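Local coordinates for D-alanyl-D-alanine carboxypeptidase (Penicillin binding protein) family protein (Francisella tularensis subsp. tularensis, PDB 6OSU) that probably trims the terminal D-alanine from peptidoglycan precursor peptides, acting as a serine-type D-Ala-D-Ala carboxypeptidase of the penicillin-binding protein family, at residues S291-V304 against S317-N330. Sequence-based numbering, arbitrary orientation.
Sequences SSAKQDGERFISVV and SAKLLRYALSKYEN
Ala324 and Leu325 of the helix 317-327 close on the ring of Phe300 from two sides. Ala324 CB sits over the centre of one face in a CH-pi contact, 3.5 Å from the centroid, while Leu325 CD2 lies in the ring plane at its edge, 3.6 Å from Phe300 CD2. Phe300 is brought under the helix by a CG anti to its carbonyl carbon (chi1 -81°). The branches of Leu325 divide their work: CD1 rests 3.9 Å from Ala293 CB, and CD2 presses on the backbone of Glu298. One turn earlier Leu321 straddles both strands of the hairpin, CD1 meeting Ser291 OG and Ala293 CB, CD2 reaching Ser302 OG at 3.5 Å; that hydroxyl is hydrogen-bonded to Thr42 OG1 on the neighbouring strand 39-44. Farther along, Val304 CG2 packs against Leu320 CD1 (3.7 Å), and a water links Ser291 OG with Ser317 OG, whose hydroxyl also bonds Arg313 O. Packing is looser toward the hairpin turn, where the partly exposed Gln295 crosses Leu325 at about a right angle and touches it through OE1. Beyond the helix, the Glu298 carboxylate stands with its plane 71° from the Asn330 amide; it pairs with Arg46 in a salt bridge, and a water donates weakly to its OE1 while accepting from Asn330 N. Helix and strand 298-304 run roughly antiparallel (152°), their axes 8.6 Å apart. This is the C-terminal helix of the catalytic domain, laid over its five-stranded antiparallel sheet, as in the penicillin-binding protein and serine beta-lactamase fold, here leading directly into the C-terminal beta domain.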
# COMPACT_ATOMS: atom_id res chain seq x y z
N SER A 291 -1.18 6.22 -0.43
CA SER A 291 0.24 6.49 -0.28
C SER A 291 0.89 5.38 0.54
O SER A 291 0.23 4.70 1.33
CB SER A 291 0.50 7.84 0.38
OG SER A 291 -0.01 7.86 1.70
N SER A 292 2.19 5.21 0.33
CA SER A 292 2.97 4.23 1.06
C SER A 292 4.35 4.79 1.33
O SER A 292 4.95 5.43 0.47
CB SER A 292 3.07 2.91 0.29
OG SER A 292 3.63 1.89 1.10
N ALA A 293 4.86 4.54 2.54
CA ALA A 293 6.18 5.01 2.93
C ALA A 293 6.89 3.90 3.68
O ALA A 293 6.28 3.19 4.48
CB ALA A 293 6.10 6.27 3.80
N LYS A 294 8.19 3.75 3.42
CA LYS A 294 9.02 2.73 4.04
C LYS A 294 10.18 3.41 4.76
O LYS A 294 10.82 4.30 4.21
CB LYS A 294 9.53 1.74 3.00
CG LYS A 294 10.29 0.55 3.58
CD LYS A 294 10.60 -0.48 2.50
CE LYS A 294 11.13 -1.77 3.11
NZ LYS A 294 11.47 -2.79 2.08
N GLN A 295 10.44 2.99 6.00
CA GLN A 295 11.57 3.51 6.76
C GLN A 295 12.10 2.38 7.64
O GLN A 295 11.44 1.96 8.58
CB GLN A 295 11.17 4.72 7.60
CG GLN A 295 11.34 6.04 6.88
CD GLN A 295 10.84 7.22 7.68
OE1 GLN A 295 10.38 7.07 8.81
NE2 GLN A 295 10.93 8.41 7.09
N ASP A 296 13.30 1.91 7.31
CA ASP A 296 13.98 0.84 8.05
C ASP A 296 13.12 -0.42 8.11
O ASP A 296 12.72 -0.90 9.17
CB ASP A 296 14.38 1.32 9.45
CG ASP A 296 15.28 0.34 10.17
OD1 ASP A 296 14.90 -0.15 11.25
OD2 ASP A 296 16.38 0.05 9.64
N GLY A 297 12.83 -0.95 6.92
CA GLY A 297 12.15 -2.23 6.78
C GLY A 297 10.67 -2.19 7.11
O GLY A 297 9.94 -3.16 6.89
N GLU A 298 10.21 -1.06 7.64
CA GLU A 298 8.83 -0.90 8.09
C GLU A 298 8.07 -0.05 7.07
O GLU A 298 8.33 1.16 6.95
CB GLU A 298 8.78 -0.29 9.49
CG GLU A 298 7.41 -0.25 10.12
CD GLU A 298 7.00 -1.57 10.75
OE1 GLU A 298 7.68 -2.59 10.51
OE2 GLU A 298 6.00 -1.59 11.49
N ARG A 299 7.15 -0.67 6.35
CA ARG A 299 6.35 0.00 5.33
C ARG A 299 4.90 0.10 5.79
O ARG A 299 4.32 -0.88 6.27
CB ARG A 299 6.41 -0.73 3.99
CG ARG A 299 5.37 -0.24 3.00
CD ARG A 299 5.33 -1.06 1.73
NE ARG A 299 6.58 -0.99 0.99
CZ ARG A 299 6.93 0.04 0.22
NH1 ARG A 299 6.13 1.09 0.09
NH2 ARG A 299 8.10 0.02 -0.41
N PHE A 300 4.32 1.28 5.62
CA PHE A 300 2.91 1.50 5.92
C PHE A 300 2.17 1.96 4.68
O PHE A 300 2.75 2.60 3.79
CB PHE A 300 2.74 2.53 7.04
CG PHE A 300 2.94 1.96 8.42
CD1 PHE A 300 1.91 1.28 9.05
CD2 PHE A 300 4.15 2.11 9.08
CE1 PHE A 300 2.09 0.75 10.31
CE2 PHE A 300 4.33 1.58 10.34
CZ PHE A 300 3.30 0.90 10.96
N ILE A 301 0.89 1.62 4.62
CA ILE A 301 0.01 2.03 3.54
C ILE A 301 -1.09 2.90 4.13
O ILE A 301 -1.73 2.51 5.12
CB ILE A 301 -0.58 0.80 2.81
CG1 ILE A 301 0.54 0.05 2.08
CG2 ILE A 301 -1.69 1.22 1.86
CD1 ILE A 301 0.16 -1.36 1.68
N SER A 302 -1.30 4.07 3.55
CA SER A 302 -2.32 5.00 3.99
C SER A 302 -3.23 5.35 2.82
O SER A 302 -2.76 5.56 1.70
CB SER A 302 -1.72 6.28 4.57
OG SER A 302 -1.47 6.14 5.96
N VAL A 303 -4.53 5.39 3.10
CA VAL A 303 -5.53 5.87 2.16
C VAL A 303 -6.30 6.99 2.84
O VAL A 303 -6.77 6.82 3.97
CB VAL A 303 -6.49 4.74 1.72
CG1 VAL A 303 -7.51 5.29 0.74
CG2 VAL A 303 -5.70 3.59 1.10
N VAL A 304 -6.41 8.13 2.17
CA VAL A 304 -7.19 9.26 2.64
C VAL A 304 -8.19 9.61 1.54
O VAL A 304 -7.81 9.73 0.37
CB VAL A 304 -6.31 10.47 2.99
CG1 VAL A 304 -7.16 11.68 3.26
CG2 VAL A 304 -5.45 10.17 4.20
N SER A 317 -2.31 12.92 4.91
CA SER A 317 -1.65 11.65 4.64
C SER A 317 -0.28 11.59 5.31
O SER A 317 0.09 10.56 5.87
CB SER A 317 -1.52 11.42 3.14
OG SER A 317 -2.78 11.21 2.54
N ALA A 318 0.49 12.68 5.24
CA ALA A 318 1.80 12.69 5.87
C ALA A 318 1.68 12.53 7.38
O ALA A 318 2.52 11.86 8.01
CB ALA A 318 2.54 13.98 5.53
N LYS A 319 0.65 13.12 7.98
CA LYS A 319 0.43 12.96 9.41
C LYS A 319 0.21 11.49 9.77
O LYS A 319 0.75 11.00 10.77
CB LYS A 319 -0.75 13.81 9.87
CG LYS A 319 -1.25 13.48 11.26
CD LYS A 319 -1.12 14.66 12.21
CE LYS A 319 -2.42 15.46 12.28
NZ LYS A 319 -2.27 16.69 13.11
N LEU A 320 -0.58 10.77 8.97
CA LEU A 320 -0.84 9.36 9.24
C LEU A 320 0.42 8.53 9.09
O LEU A 320 0.73 7.69 9.95
CB LEU A 320 -1.95 8.84 8.33
CG LEU A 320 -3.35 9.42 8.50
CD1 LEU A 320 -4.28 8.86 7.44
CD2 LEU A 320 -3.89 9.12 9.89
N LEU A 321 1.15 8.72 7.99
CA LEU A 321 2.36 7.93 7.76
C LEU A 321 3.42 8.21 8.82
O LEU A 321 4.08 7.28 9.31
CB LEU A 321 2.92 8.22 6.37
CG LEU A 321 2.07 7.74 5.19
CD1 LEU A 321 2.65 8.23 3.88
CD2 LEU A 321 1.96 6.22 5.20
N ARG A 322 3.59 9.48 9.20
CA ARG A 322 4.55 9.82 10.24
C ARG A 322 4.14 9.24 11.59
O ARG A 322 4.98 8.76 12.36
CB ARG A 322 4.69 11.34 10.33
CG ARG A 322 5.73 11.82 11.33
CD ARG A 322 5.64 13.33 11.52
NE ARG A 322 5.06 14.00 10.36
CZ ARG A 322 3.90 14.67 10.37
NH1 ARG A 322 3.20 14.76 11.50
NH2 ARG A 322 3.46 15.25 9.27
N TYR A 323 2.84 9.27 11.88
CA TYR A 323 2.33 8.72 13.14
C TYR A 323 2.58 7.22 13.23
O TYR A 323 3.03 6.71 14.27
CB TYR A 323 0.84 9.05 13.27
CG TYR A 323 0.08 8.29 14.32
CD1 TYR A 323 0.10 8.69 15.65
CD2 TYR A 323 -0.70 7.19 13.98
CE1 TYR A 323 -0.61 8.00 16.62
CE2 TYR A 323 -1.41 6.49 14.94
CZ TYR A 323 -1.37 6.90 16.26
OH TYR A 323 -2.08 6.21 17.21
N ALA A 324 2.32 6.49 12.14
CA ALA A 324 2.52 5.04 12.16
C ALA A 324 4.00 4.68 12.20
O ALA A 324 4.41 3.78 12.95
CB ALA A 324 1.86 4.40 10.94
N LEU A 325 4.83 5.37 11.42
CA LEU A 325 6.24 5.00 11.31
C LEU A 325 7.02 5.30 12.59
O LEU A 325 8.03 4.65 12.87
CB LEU A 325 6.88 5.72 10.13
CG LEU A 325 6.50 5.22 8.73
CD1 LEU A 325 6.84 6.27 7.68
CD2 LEU A 325 7.20 3.91 8.43
N SER A 326 6.57 6.28 13.38
CA SER A 326 7.32 6.72 14.55
C SER A 326 6.80 6.15 15.86
O SER A 326 7.50 6.26 16.88
CB SER A 326 7.32 8.25 14.63
OG SER A 326 6.03 8.73 14.93
N LYS A 327 5.60 5.57 15.89
CA LYS A 327 5.03 5.08 17.13
C LYS A 327 4.78 3.58 17.15
O LYS A 327 4.38 3.06 18.20
CB LYS A 327 3.73 5.83 17.45
CG LYS A 327 3.90 7.33 17.49
CD LYS A 327 2.99 7.99 18.50
CE LYS A 327 3.59 9.30 18.98
NZ LYS A 327 4.90 9.09 19.66
N TYR A 328 5.01 2.87 16.05
CA TYR A 328 4.67 1.46 15.96
C TYR A 328 5.89 0.65 15.55
O TYR A 328 6.97 1.18 15.27
CB TYR A 328 3.51 1.24 14.98
CG TYR A 328 2.17 1.62 15.57
CD1 TYR A 328 1.39 0.69 16.23
CD2 TYR A 328 1.70 2.93 15.49
CE1 TYR A 328 0.17 1.03 16.79
CE2 TYR A 328 0.48 3.28 16.04
CZ TYR A 328 -0.28 2.33 16.69
OH TYR A 328 -1.49 2.67 17.24
N GLU A 329 5.70 -0.67 15.52
CA GLU A 329 6.80 -1.62 15.45
C GLU A 329 6.23 -2.99 15.14
O GLU A 329 5.15 -3.34 15.63
CB GLU A 329 7.56 -1.64 16.79
CG GLU A 329 8.98 -2.14 16.73
CD GLU A 329 9.76 -1.75 17.97
OE1 GLU A 329 9.44 -2.27 19.06
OE2 GLU A 329 10.68 -0.91 17.86
N ASN A 330 6.94 -3.76 14.33
CA ASN A 330 6.58 -5.14 14.03
C ASN A 330 7.37 -6.06 14.96
O ASN A 330 8.60 -5.98 15.00
CB ASN A 330 6.83 -5.49 12.57
CG ASN A 330 5.72 -5.00 11.65
OD1 ASN A 330 4.79 -4.33 12.09
ND2 ASN A 330 5.82 -5.34 10.37
O HOH W 1 -2.88 8.66 1.80
O HOH W 2 9.06 -2.78 13.01